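Side-chain contacts in DUF192 domain-containing protein (Novosphingobium aromaticivorans, PDB 3M7A), which is of unknown function but belongs to the DUF192 (COG1430) family and is probably exported, perhaps as a lipoprotein: residues Val25-Thr30 with His34-Glu39; Asp71-Trp76 with Leu117-Ile122; Ile86-Leu91 with Asn97-Ala102. All coordinates share one frame; numbering follows the deposited sequence. Where two conformers were deposited one is given.

Interactions 1 and 3 are two beta hairpins of one mixed sheet, and strand 118-123, which supplies half of interaction 2, pairs with strand 84-89 of interaction 3 and packs side chains on the hairpin of interaction 1. The centres of interactions 2 and 3 accordingly lie only about 7 Å apart. Those of interactions 1 and 2 are about 15 Å apart, yet Leu120 and Ile122 pack on Val27, Phe36 and Ser38. Interaction 1 comes first along the chain; interaction 3 is nested inside the loop closed by interaction 2. Alternate residues of strand 118-123 thus face two different layers: the first hairpin on one side, and on the other strand 72-75 of a small separate sheet.

Interaction 1. Residues Val25-Thr30 with His34-Glu39; sequences VTVTGT and HVFRSE
Val25 pairs with Phe36 and Val27 with His34 as hydrogen-bonded antiparallel pairs, the non-hydrogen-bonded pair of Thr26 and Val35 lying between them in the hairpin of strands 21-29 and 32-41. Each hydrogen-bonded pair has both of its bonds, among them Val25 N to Phe36 O at 2.9 Å and His34 N to Val27 O at 2.8 Å. Between these pairs, Thr26 CA brings its hydrogen to His34 O in a C-H...O contact of 3.2 Å.

Side chains separate onto two faces. On that of Thr26 and Val35 the two branched residues lie side by side, Thr26 CG2 4.1 Å from Val35 CG2, and helix 6-9 packs there through Ala7 and Glu8. The other face carries Val25, Val27, His34 and Phe36. Here Val27 CG2 reaches the edge of the Phe36 ring near its plane, 4.1 Å from CE2. His34 CG points away from its own carbonyl carbon (chi1 -50°), which sets the imidazole beside the Val27 carbonyl, with CD2 3.5 Å from Val27 O; at its polar end NE2 is hydrogen-bonded to Ser31 in the turn. Further along, Ser38 lays OG 3.5 Å from Val25 CG2 and makes a weak hydrogen bond to Phe36 O, an oxygen that already accepts Val25 N.

With the backbone N-H and C=O groups of Val25, Val27, His34 and Phe36 paired across the strands, the hairpin can face the apolar core: Val27 meets Leu120 and Ile132, Phe36 meets Leu120, Ile122, Leu126 and Leu130, and the buried Ser38 hydroxyl finds at least a weak acceptor in its own strand.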
ATOM      1  N   VAL A  25       0.907   4.767  -7.881  1.00  5.33           N
ATOM      2  CA  VAL A  25      -0.041   5.168  -6.825  1.00  5.11           C
ATOM      3  C   VAL A  25       0.544   6.411  -6.182  1.00  6.04           C
ATOM      4  O   VAL A  25       1.729   6.434  -5.874  1.00  6.69           O
ATOM      5  CB  VAL A  25      -0.224   4.055  -5.768  1.00  5.38           C
ATOM      6  CG1 VAL A  25      -1.135   4.533  -4.638  1.00  6.27           C
ATOM      7  CG2 VAL A  25      -0.727   2.777  -6.414  1.00  7.31           C
ATOM      8  N   THR A  26      -0.295   7.426  -5.974  1.00  5.07           N
ATOM      9  CA  THR A  26       0.143   8.663  -5.336  1.00  5.20           C
ATOM     10  C   THR A  26      -0.575   8.852  -4.029  1.00  4.89           C
ATOM     11  O   THR A  26      -1.711   8.415  -3.855  1.00  6.79           O
ATOM     12  CB  THR A  26      -0.073   9.897  -6.262  1.00  6.64           C
ATOM     13  OG1 THR A  26      -1.462  10.054  -6.553  1.00  7.35           O
ATOM     14  CG2 THR A  26       0.747   9.740  -7.554  1.00  8.52           C
ATOM     15  N   VAL A  27       0.133   9.484  -3.113  1.00  5.46           N
ATOM     16  CA  VAL A  27      -0.392   9.834  -1.809  1.00  5.45           C
ATOM     17  C   VAL A  27      -0.060  11.314  -1.619  1.00  5.42           C
ATOM     18  O   VAL A  27       1.118  11.693  -1.634  1.00  6.55           O
ATOM     19  CB  VAL A  27       0.195   8.994  -0.644  1.00  5.68           C
ATOM     20  CG1 VAL A  27      -0.484   9.356   0.652  1.00  7.24           C
ATOM     21  CG2 VAL A  27       0.044   7.487  -0.928  1.00  7.42           C
ATOM     22  N   THR A  28      -1.092  12.144  -1.422  1.00  6.42           N
ATOM     23  CA  THR A  28      -0.934  13.595  -1.428  1.00  7.06           C
ATOM     24  C   THR A  28      -1.621  14.208  -0.224  1.00  6.90           C
ATOM     25  O   THR A  28      -2.777  13.898   0.093  1.00  7.98           O
ATOM     26  CB  THR A  28      -1.470  14.200  -2.739  1.00  7.31           C
ATOM     27  OG1 THR A  28      -0.867  13.518  -3.835  1.00  8.23           O
ATOM     28  CG2 THR A  28      -1.172  15.692  -2.820  1.00  8.94           C
ATOM     29  N   GLY A  29      -0.887  15.077   0.460  1.00  7.48           N
ATOM     30  CA  GLY A  29      -1.401  15.766   1.629  1.00  7.94           C
ATOM     31  C   GLY A  29      -0.490  16.921   2.008  1.00  6.24           C
ATOM     32  O   GLY A  29       0.282  17.409   1.166  1.00  7.70           O
ATOM     33  N   THR A  30      -0.523  17.314   3.279  1.00  7.12           N
ATOM     34  CA  THR A  30       0.289  18.437   3.750  0.50  6.60           C
ATOM     35  C   THR A  30       1.775  18.197   3.542  1.00  7.50           C
ATOM     36  O   THR A  30       2.520  19.123   3.266  1.00  8.06           O
ATOM     37  CB  THR A  30       0.016  18.723   5.231  0.50  9.18           C
ATOM     38  OG1 THR A  30      -1.379  18.969   5.388  0.50 14.24           O
ATOM     39  CG2 THR A  30       0.795  19.933   5.704  0.50  9.03           C
ATOM     40  N   HIS A  34       3.690  11.908  -2.803  1.00  5.92           N
ATOM     41  CA  HIS A  34       4.559  10.726  -2.797  1.00  6.74           C
ATOM     42  C   HIS A  34       4.066   9.756  -3.846  1.00  6.27           C
ATOM     43  O   HIS A  34       2.853   9.666  -4.072  1.00  7.80           O
ATOM     44  CB  HIS A  34       4.526  10.047  -1.423  1.00  6.25           C
ATOM     45  CG  HIS A  34       4.760  10.996  -0.309  1.00  6.63           C
ATOM     46  ND1 HIS A  34       6.015  11.421   0.057  1.00  7.68           N
ATOM     47  CD2 HIS A  34       3.887  11.649   0.487  1.00  7.69           C
ATOM     48  CE1 HIS A  34       5.905  12.290   1.046  1.00  8.85           C
ATOM     49  NE2 HIS A  34       4.624  12.441   1.337  1.00  8.14           N
ATOM     50  N   VAL A  35       4.990   9.020  -4.452  1.00  6.70           N
ATOM     51  CA  VAL A  35       4.675   8.142  -5.570  1.00  6.57           C
ATOM     52  C   VAL A  35       5.278   6.757  -5.335  1.00  6.08           C
ATOM     53  O   VAL A  35       6.455   6.651  -5.007  1.00  7.00           O
ATOM     54  CB  VAL A  35       5.260   8.700  -6.917  1.00  7.16           C
ATOM     55  CG1 VAL A  35       4.850   7.796  -8.076  1.00 10.31           C
ATOM     56  CG2 VAL A  35       4.799  10.119  -7.146  1.00  8.09           C
ATOM     57  N   PHE A  36       4.467   5.715  -5.488  1.00  6.19           N
ATOM     58  CA  PHE A  36       4.884   4.327  -5.317  1.00  5.42           C
ATOM     59  C   PHE A  36       4.517   3.532  -6.559  1.00  5.48           C
ATOM     60  O   PHE A  36       3.349   3.493  -6.916  1.00  7.53           O
ATOM     61  CB  PHE A  36       4.248   3.720  -4.072  1.00  6.26           C
ATOM     62  CG  PHE A  36       4.531   4.503  -2.835  1.00  5.47           C
ATOM     63  CD1 PHE A  36       5.714   4.325  -2.145  1.00  6.48           C
ATOM     64  CD2 PHE A  36       3.647   5.469  -2.370  1.00  5.71           C
ATOM     65  CE1 PHE A  36       6.005   5.059  -1.002  1.00  6.99           C
ATOM     66  CE2 PHE A  36       3.926   6.228  -1.242  1.00  7.78           C
ATOM     67  CZ  PHE A  36       5.096   6.013  -0.546  1.00  8.27           C
ATOM     68  N   ARG A  37       5.479   2.840  -7.154  1.00  5.49           N
ATOM     69  CA  ARG A  37       5.190   1.873  -8.202  1.00  5.48           C
ATOM     70  C   ARG A  37       4.706   0.595  -7.508  1.00  5.34           C
ATOM     71  O   ARG A  37       5.497  -0.076  -6.844  1.00  5.20           O
ATOM     72  CB  ARG A  37       6.441   1.570  -9.032  1.00  7.64           C
ATOM     73  CG  ARG A  37       7.087   2.716  -9.743  1.00 10.64           C
ATOM     74  CD  ARG A  37       6.286   3.214 -10.847  1.00 13.67           C
ATOM     75  NE  ARG A  37       6.017   2.209 -11.881  1.00 11.70           N
ATOM     76  CZ  ARG A  37       5.306   2.442 -12.980  1.00 11.48           C
ATOM     77  NH1 ARG A  37       4.756   3.654 -13.186  1.00 12.04           N
ATOM     78  NH2 ARG A  37       5.090   1.449 -13.855  1.00 12.78           N
ATOM     79  N   SER A  38       3.424   0.299  -7.652  1.00  5.14           N
ATOM     80  CA  SER A  38       2.770  -0.679  -6.801  1.00  5.43           C
ATOM     81  C   SER A  38       2.211  -1.864  -7.569  1.00  4.80           C
ATOM     82  O   SER A  38       1.461  -1.703  -8.508  1.00  5.20           O
ATOM     83  CB  SER A  38       1.641   0.025  -6.041  1.00  5.13           C
ATOM     84  OG  SER A  38       2.141   1.093  -5.274  1.00  7.34           O
ATOM     85  N   GLU A  39       2.558  -3.060  -7.124  1.00  5.02           N
ATOM     86  CA  GLU A  39       1.881  -4.265  -7.601  1.00  4.63           C
ATOM     87  C   GLU A  39       0.404  -4.187  -7.229  1.00  4.25           C
ATOM     88  O   GLU A  39       0.090  -3.836  -6.080  1.00  5.36           O
ATOM     89  CB  GLU A  39       2.491  -5.483  -6.932  1.00  4.32           C
ATOM     90  CG  GLU A  39       3.851  -5.875  -7.510  1.00  5.45           C
ATOM     91  CD  GLU A  39       4.509  -6.908  -6.621  1.00  5.11           C
ATOM     92  OE1 GLU A  39       4.227  -8.105  -6.833  1.00  6.51           O
ATOM     93  OE2 GLU A  39       5.230  -6.534  -5.652  1.00  6.96           O
TER

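Interaction 2. Residues Asp71-Trp76 with Leu117-Ile122; sequences DMATFW and LAVLEI
The Phe75 ring receives Glu121 OE2 and the methyls of Val119 obliquely, on the same side of its plane but near different ring atoms, while Phe65 forms an edge-to-face pair with the same ring. Glu121 OE2 sits beside one ring bond, 3.3 Å from Phe75 CD2 and 3.4 Å from Phe75 CE2, with the carboxylate turned 69° from the ring plane. At the CE1-CZ part of the ring, Val119 CG2 comes to 3.6 Å from Phe75 CE1, and Val119 CG1 lies 3.9 Å from Phe75 CZ. Both branches of the valine therefore meet one stretch of ring carbons, and Ala73 CB adds a looser apolar contact with Val119 CG2 at 4.5 Å.

Phe75 and Glu121 come from opposite directions. Beyond CG the glutamate is extended (chi2 179°), which carries its carboxylate from strand 118-123 up to the ring. No hydrogen bond joins the two segments.

Strands 72-75 and 118-123 are thus joined by side chains alone, their axes 9.1 Å apart at closest. Strand 72-75 pairs instead with strand 110-112, through Ala73 to Ala112 and Phe75 to Leu110, so the contact seals a small sheet against the large one. Ile86 of strand 84-89 and Phe65 of strand 61-66, the neighbours of strand 118-123 on its two sides, both touch Phe75 and Val119.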
ATOM      1  N   ASP A  71     -15.256  -4.058   1.609  1.00  9.34           N
ATOM      2  CA  ASP A  71     -15.461  -4.582   2.934  1.00 10.25           C
ATOM      3  C   ASP A  71     -14.323  -4.127   3.837  1.00  8.95           C
ATOM      4  O   ASP A  71     -13.180  -3.944   3.388  1.00  9.17           O
ATOM      5  CB  ASP A  71     -15.456  -6.110   2.849  1.00 11.94           C
ATOM      6  CG  ASP A  71     -16.717  -6.683   2.172  1.00 15.96           C
ATOM      7  OD1 ASP A  71     -17.731  -5.969   1.992  1.00 20.38           O
ATOM      8  OD2 ASP A  71     -16.670  -7.883   1.837  1.00 24.58           O
HETATM    9  N   MSE A  72     -14.608  -3.973   5.112  1.00  8.14           N
HETATM   10  CA  MSE A  72     -13.586  -3.651   6.095  0.50  8.33           C
HETATM   11  C   MSE A  72     -12.490  -4.730   6.051  1.00  7.98           C
HETATM   12  O   MSE A  72     -12.787  -5.924   6.130  1.00 10.02           O
HETATM   13  CB  MSE A  72     -14.241  -3.618   7.469  0.50  9.21           C
HETATM   14  CG  MSE A  72     -13.333  -3.287   8.619  0.50 10.42           C
HETATM   15 SE   MSE A  72     -14.313  -3.497  10.279  0.38 13.42          SE
HETATM   16  CE  MSE A  72     -12.785  -3.836  11.447  0.50 18.32           C
ATOM     17  N   ALA A  73     -11.230  -4.320   5.919  1.00  7.82           N
ATOM     18  CA  ALA A  73     -10.094  -5.238   5.794  1.00  6.99           C
ATOM     19  C   ALA A  73      -9.402  -5.450   7.130  1.00  7.89           C
ATOM     20  O   ALA A  73      -9.325  -4.534   7.971  1.00  9.52           O
ATOM     21  CB  ALA A  73      -9.086  -4.684   4.817  1.00  9.51           C
ATOM     22  N   THR A  74      -8.875  -6.651   7.324  1.00  7.22           N
ATOM     23  CA  THR A  74      -8.000  -6.938   8.470  1.00  7.51           C
ATOM     24  C   THR A  74      -6.796  -7.703   7.925  1.00  6.10           C
ATOM     25  O   THR A  74      -6.969  -8.659   7.183  1.00  7.53           O
ATOM     26  CB  THR A  74      -8.718  -7.762   9.568  1.00  8.85           C
ATOM     27  OG1 THR A  74      -9.829  -7.002  10.046  1.00 11.12           O
ATOM     28  CG2 THR A  74      -7.799  -8.053  10.751  1.00  9.54           C
ATOM     29  N   PHE A  75      -5.590  -7.239   8.267  1.00  6.09           N
ATOM     30  CA  PHE A  75      -4.347  -7.788   7.732  1.00  6.96           C
ATOM     31  C   PHE A  75      -3.570  -8.519   8.827  1.00  5.88           C
ATOM     32  O   PHE A  75      -3.868  -8.401  10.019  1.00  7.06           O
ATOM     33  CB  PHE A  75      -3.516  -6.659   7.107  1.00  7.65           C
ATOM     34  CG  PHE A  75      -3.942  -6.314   5.714  1.00  7.25           C
ATOM     35  CD1 PHE A  75      -5.145  -5.718   5.466  1.00 13.03           C
ATOM     36  CD2 PHE A  75      -3.153  -6.637   4.643  1.00  8.82           C
ATOM     37  CE1 PHE A  75      -5.546  -5.437   4.185  1.00 12.99           C
ATOM     38  CE2 PHE A  75      -3.541  -6.349   3.380  1.00  9.54           C
ATOM     39  CZ  PHE A  75      -4.747  -5.760   3.135  1.00  9.83           C
ATOM     40  N   TRP A  76      -2.568  -9.285   8.423  1.00  6.83           N
ATOM     41  CA  TRP A  76      -1.588  -9.847   9.341  1.00  6.66           C
ATOM     42  C   TRP A  76      -0.263 -10.053   8.614  1.00  6.73           C
ATOM     43  O   TRP A  76      -0.174  -9.793   7.435  1.00  7.32           O
ATOM     44  CB  TRP A  76      -2.068 -11.159   9.978  1.00  6.92           C
ATOM     45  CG  TRP A  76      -2.219 -12.344   9.067  1.00  6.35           C
ATOM     46  CD1 TRP A  76      -2.225 -12.356   7.711  1.00  6.70           C
ATOM     47  CD2 TRP A  76      -2.419 -13.699   9.488  1.00  7.53           C
ATOM     48  NE1 TRP A  76      -2.427 -13.641   7.254  1.00  7.21           N
ATOM     49  CE2 TRP A  76      -2.534 -14.480   8.331  1.00  7.99           C
ATOM     50  CE3 TRP A  76      -2.480 -14.325  10.734  1.00  8.99           C
ATOM     51  CZ2 TRP A  76      -2.764 -15.862   8.379  1.00  9.62           C
ATOM     52  CZ3 TRP A  76      -2.683 -15.690  10.781  1.00 11.53           C
ATOM     53  CH2 TRP A  76      -2.811 -16.442   9.611  1.00 10.63           C
ATOM     54  N   LEU A 117     -11.724   0.627   0.736  1.00  5.53           N
ATOM     55  CA  LEU A 117     -11.669   0.643  -0.723  1.00  5.77           C
ATOM     56  C   LEU A 117     -10.323   0.135  -1.240  1.00  5.28           C
ATOM     57  O   LEU A 117     -10.263  -0.520  -2.280  1.00  5.63           O
ATOM     58  CB  LEU A 117     -11.957   2.072  -1.206  1.00  6.01           C
ATOM     59  CG  LEU A 117     -11.896   2.253  -2.720  1.00  6.54           C
ATOM     60  CD1 LEU A 117     -12.985   1.436  -3.436  1.00  9.27           C
ATOM     61  CD2 LEU A 117     -12.047   3.735  -3.059  1.00  9.10           C
ATOM     62  N   ALA A 118      -9.242   0.497  -0.559  1.00  4.88           N
ATOM     63  CA  ALA A 118      -7.900   0.105  -0.988  1.00  5.07           C
ATOM     64  C   ALA A 118      -6.982   0.030   0.217  1.00  4.57           C
ATOM     65  O   ALA A 118      -7.250   0.621   1.252  1.00  4.83           O
ATOM     66  CB  ALA A 118      -7.355   1.103  -2.030  1.00  5.17           C
ATOM     67  N   VAL A 119      -5.876  -0.674   0.058  1.00  4.71           N
ATOM     68  CA  VAL A 119      -4.802  -0.713   1.015  1.00  4.99           C
ATOM     69  C   VAL A 119      -3.498  -0.545   0.257  1.00  4.37           C
ATOM     70  O   VAL A 119      -3.314  -1.144  -0.786  1.00  4.98           O
ATOM     71  CB  VAL A 119      -4.777  -2.047   1.794  1.00  5.12           C
ATOM     72  CG1 VAL A 119      -3.669  -2.047   2.844  1.00  7.86           C
ATOM     73  CG2 VAL A 119      -6.152  -2.301   2.467  1.00  6.18           C
ATOM     74  N   LEU A 120      -2.603   0.287   0.794  1.00  4.33           N
ATOM     75  CA  LEU A 120      -1.286   0.486   0.221  1.00  4.34           C
ATOM     76  C   LEU A 120      -0.272   0.034   1.265  1.00  3.87           C
ATOM     77  O   LEU A 120      -0.258   0.537   2.402  1.00  4.95           O
ATOM     78  CB  LEU A 120      -1.074   1.951  -0.142  1.00  4.50           C
ATOM     79  CG  LEU A 120       0.328   2.271  -0.636  1.00  5.70           C
ATOM     80  CD1 LEU A 120       0.638   1.601  -1.998  1.00  7.39           C
ATOM     81  CD2 LEU A 120       0.509   3.789  -0.770  1.00  7.88           C
ATOM     82  N   GLU A 121       0.561  -0.930   0.888  1.00  4.16           N
ATOM     83  CA  GLU A 121       1.680  -1.362   1.731  1.00  4.42           C
ATOM     84  C   GLU A 121       3.006  -0.826   1.196  1.00  3.61           C
ATOM     85  O   GLU A 121       3.282  -0.938   0.011  1.00  4.45           O
ATOM     86  CB  GLU A 121       1.763  -2.899   1.801  1.00  5.11           C
ATOM     87  CG  GLU A 121       0.591  -3.517   2.536  1.00  4.95           C
ATOM     88  CD  GLU A 121       0.596  -5.021   2.623  1.00  6.16           C
ATOM     89  OE1 GLU A 121       1.412  -5.685   1.983  1.00  6.83           O
ATOM     90  OE2 GLU A 121      -0.279  -5.536   3.347  1.00  8.15           O
ATOM     91  N   ILE A 122       3.771  -0.222   2.093  1.00  4.25           N
ATOM     92  CA  ILE A 122       5.090   0.320   1.806  1.00  4.66           C
ATOM     93  C   ILE A 122       6.030  -0.109   2.939  1.00  5.14           C
ATOM     94  O   ILE A 122       5.616  -0.680   3.939  1.00  4.86           O
ATOM     95  CB  ILE A 122       5.048   1.855   1.668  1.00  5.20           C
ATOM     96  CG1 ILE A 122       4.666   2.556   2.980  1.00  5.56           C
ATOM     97  CG2 ILE A 122       4.111   2.240   0.511  1.00  6.23           C
ATOM     98  CD1 ILE A 122       4.682   4.089   2.868  1.00  7.01           C
TER

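Interaction 3. Residues Ile86-Leu91 with Asn97-Ala102; sequences IIFVGL and NIAANA
A beta hairpin of strands 84-89 and 95-102 is held here by antiparallel pairing that brings Ile86 opposite Ala99 and Ile87 opposite Ile98. Ile86 and Ala99 exchange two backbone hydrogen bonds, that of Ala99 N to Ile86 O measuring 2.8 Å, and Phe88 N reaches Asn97 O in a bond that is nearly straight at the hydrogen (167°).

The side chains of Phe88 and Asn97 carry much of the contact. Ring and amide lie almost parallel, their planes only 2° apart. Asn97 ND2 is 3.4 Å from Phe88 CD2, in an oblique approach, and Asn97 OD1 is equally close to Phe88 CB. The Asn97 amide gets there with CG between the backbone N and the carbonyl carbon (chi1 68°), folded back toward the partner strand. Its orientation is fixed from beyond the hairpin: OD1 accepts the backbone N-H of Ala113, and ND2 donates to the carbonyl of Pro111. At the edge of the Phe88 ring stand two more groups, Asn97 O in the ring plane and Ala99 CB, 4.1 Å from CE2. Replacing Phe88 by an alanine is likely to open a gap beside Asn97, Ala99, Val119 and Ala112 and to leave the amide without the ring lying along it.

On the face of Ile87 and Ile98 the touch is lighter, with Ile87 CG1 4.3 Å from Ile98 CG2. Beyond the corner at Asn101, Ala102 turns its CB toward strand 84-89, 4.2 Å from Ile86 CD1.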
ATOM      1  N   ILE A  86       1.020  -0.327   6.710  1.00  4.70           N
ATOM      2  CA  ILE A  86      -0.212  -0.718   6.033  1.00  4.45           C
ATOM      3  C   ILE A  86      -1.187   0.463   6.102  1.00  4.02           C
ATOM      4  O   ILE A  86      -1.682   0.818   7.163  1.00  5.76           O
ATOM      5  CB  ILE A  86      -0.815  -2.003   6.619  1.00  5.47           C
ATOM      6  CG1 ILE A  86       0.253  -3.121   6.698  1.00  7.60           C
ATOM      7  CG2 ILE A  86      -1.998  -2.491   5.774  1.00  6.60           C
ATOM      8  CD1 ILE A  86      -0.283  -4.491   7.168  1.00 10.62           C
ATOM      9  N   ILE A  87      -1.429   1.064   4.936  1.00  4.96           N
ATOM     10  CA  ILE A  87      -2.193   2.294   4.829  1.00  5.24           C
ATOM     11  C   ILE A  87      -3.573   1.960   4.288  1.00  4.47           C
ATOM     12  O   ILE A  87      -3.717   1.503   3.157  1.00  4.75           O
ATOM     13  CB  ILE A  87      -1.450   3.264   3.871  1.00  5.53           C
ATOM     14  CG1 ILE A  87      -0.018   3.565   4.354  1.00  6.77           C
ATOM     15  CG2 ILE A  87      -2.279   4.532   3.642  1.00  6.27           C
ATOM     16  CD1 ILE A  87       0.897   4.196   3.311  1.00  7.80           C
ATOM     17  N   PHE A  88      -4.593   2.141   5.117  1.00  4.39           N
ATOM     18  CA  PHE A  88      -5.960   1.748   4.767  1.00  4.63           C
ATOM     19  C   PHE A  88      -6.705   2.970   4.204  1.00  4.87           C
ATOM     20  O   PHE A  88      -6.703   4.050   4.823  1.00  6.23           O
ATOM     21  CB  PHE A  88      -6.696   1.258   6.002  1.00  5.32           C
ATOM     22  CG  PHE A  88      -6.094   0.044   6.644  1.00  5.51           C
ATOM     23  CD1 PHE A  88      -6.412  -1.233   6.213  1.00  7.29           C
ATOM     24  CD2 PHE A  88      -5.223   0.156   7.708  1.00  7.46           C
ATOM     25  CE1 PHE A  88      -5.900  -2.348   6.838  1.00  9.21           C
ATOM     26  CE2 PHE A  88      -4.677  -0.977   8.322  1.00  6.93           C
ATOM     27  CZ  PHE A  88      -5.030  -2.220   7.893  1.00  7.41           C
ATOM     28  N   VAL A  89      -7.328   2.776   3.048  1.00  5.57           N
ATOM     29  CA  VAL A  89      -7.939   3.856   2.289  1.00  5.72           C
ATOM     30  C   VAL A  89      -9.467   3.644   2.237  1.00  5.05           C
ATOM     31  O   VAL A  89      -9.949   2.556   1.886  1.00  5.59           O
ATOM     32  CB  VAL A  89      -7.346   3.909   0.870  1.00  5.35           C
ATOM     33  CG1 VAL A  89      -8.017   5.029   0.060  1.00  6.36           C
ATOM     34  CG2 VAL A  89      -5.831   4.052   0.903  1.00  6.47           C
ATOM     35  N   GLY A  90     -10.205   4.688   2.612  1.00  5.62           N
ATOM     36  CA  GLY A  90     -11.653   4.672   2.585  1.00  6.11           C
ATOM     37  C   GLY A  90     -12.283   4.997   1.247  1.00  6.59           C
ATOM     38  O   GLY A  90     -11.603   5.129   0.223  1.00  6.65           O
ATOM     39  N   LEU A  91     -13.608   5.104   1.273  1.00  6.84           N
ATOM     40  CA  LEU A  91     -14.394   5.145   0.054  0.50  7.64           C
ATOM     41  C   LEU A  91     -14.274   6.461  -0.705  1.00  7.82           C
ATOM     42  O   LEU A  91     -14.630   6.517  -1.870  1.00  9.20           O
ATOM     43  CB  LEU A  91     -15.861   4.802   0.354  0.50  8.37           C
ATOM     44  CG  LEU A  91     -16.192   3.301   0.385  0.50  8.61           C
ATOM     45  CD1 LEU A  91     -15.468   2.564   1.529  0.50  8.17           C
ATOM     46  CD2 LEU A  91     -17.706   3.072   0.459  0.50  9.78           C
ATOM     47  N   ASN A  97      -6.508   5.197   8.379  1.00  6.19           N
ATOM     48  CA  ASN A  97      -5.645   4.797   9.448  1.00  5.98           C
ATOM     49  C   ASN A  97      -4.456   4.046   8.850  1.00  5.51           C
ATOM     50  O   ASN A  97      -4.486   3.577   7.693  1.00  5.78           O
ATOM     51  CB  ASN A  97      -6.351   3.932  10.511  1.00  5.89           C
ATOM     52  CG  ASN A  97      -6.766   2.558  10.020  1.00  6.72           C
ATOM     53  OD1 ASN A  97      -7.583   2.430   9.097  1.00  6.84           O
ATOM     54  ND2 ASN A  97      -6.237   1.525  10.667  1.00  8.78           N
ATOM     55  N   ILE A  98      -3.380   3.973   9.632  1.00  6.50           N
ATOM     56  CA  ILE A  98      -2.152   3.326   9.222  1.00  6.41           C
ATOM     57  C   ILE A  98      -1.762   2.335  10.322  1.00  5.89           C
ATOM     58  O   ILE A  98      -1.722   2.716  11.496  1.00  8.52           O
ATOM     59  CB  ILE A  98      -1.024   4.369   9.021  1.00  6.81           C
ATOM     60  CG1 ILE A  98      -1.425   5.441   7.971  1.00  7.55           C
ATOM     61  CG2 ILE A  98       0.292   3.654   8.628  1.00  7.34           C
ATOM     62  CD1 ILE A  98      -0.435   6.573   7.843  1.00 10.30           C
ATOM     63  N   ALA A  99      -1.468   1.098   9.943  1.00  6.63           N
ATOM     64  CA  ALA A  99      -0.823   0.140  10.848  1.00  5.23           C
ATOM     65  C   ALA A  99       0.672   0.278  10.588  1.00  6.04           C
ATOM     66  O   ALA A  99       1.177  -0.278   9.615  1.00  6.58           O
ATOM     67  CB  ALA A  99      -1.299  -1.285  10.632  1.00  6.64           C
ATOM     68  N   ALA A 100       1.324   1.140  11.375  1.00  6.25           N
ATOM     69  CA  ALA A 100       2.728   1.458  11.178  1.00  6.59           C
ATOM     70  C   ALA A 100       3.600   0.361  11.771  1.00  5.58           C
ATOM     71  O   ALA A 100       3.289  -0.189  12.838  1.00  7.02           O
ATOM     72  CB  ALA A 100       3.093   2.810  11.780  1.00  8.65           C
ATOM     73  N   ASN A 101       4.696   0.072  11.092  1.00  5.41           N
ATOM     74  CA  ASN A 101       5.676  -0.871  11.623  1.00  5.42           C
ATOM     75  C   ASN A 101       5.057  -2.222  11.984  1.00  6.37           C
ATOM     76  O   ASN A 101       5.374  -2.824  13.007  1.00  7.34           O
ATOM     77  CB  ASN A 101       6.457  -0.252  12.795  1.00  6.21           C
ATOM     78  CG  ASN A 101       7.026   1.073  12.442  1.00  4.99           C
ATOM     79  OD1 ASN A 101       6.684   2.110  13.058  1.00  8.66           O
ATOM     80  ND2 ASN A 101       7.853   1.080  11.459  1.00  4.12           N
ATOM     81  N   ALA A 102       4.181  -2.699  11.100  1.00  6.26           N
ATOM     82  CA  ALA A 102       3.714  -4.067  11.196  1.00  6.83           C
ATOM     83  C   ALA A 102       4.941  -4.977  11.234  1.00  6.86           C
ATOM     84  O   ALA A 102       5.929  -4.750  10.558  1.00  7.02           O
ATOM     85  CB  ALA A 102       2.781  -4.401  10.016  1.00  6.44           C
TER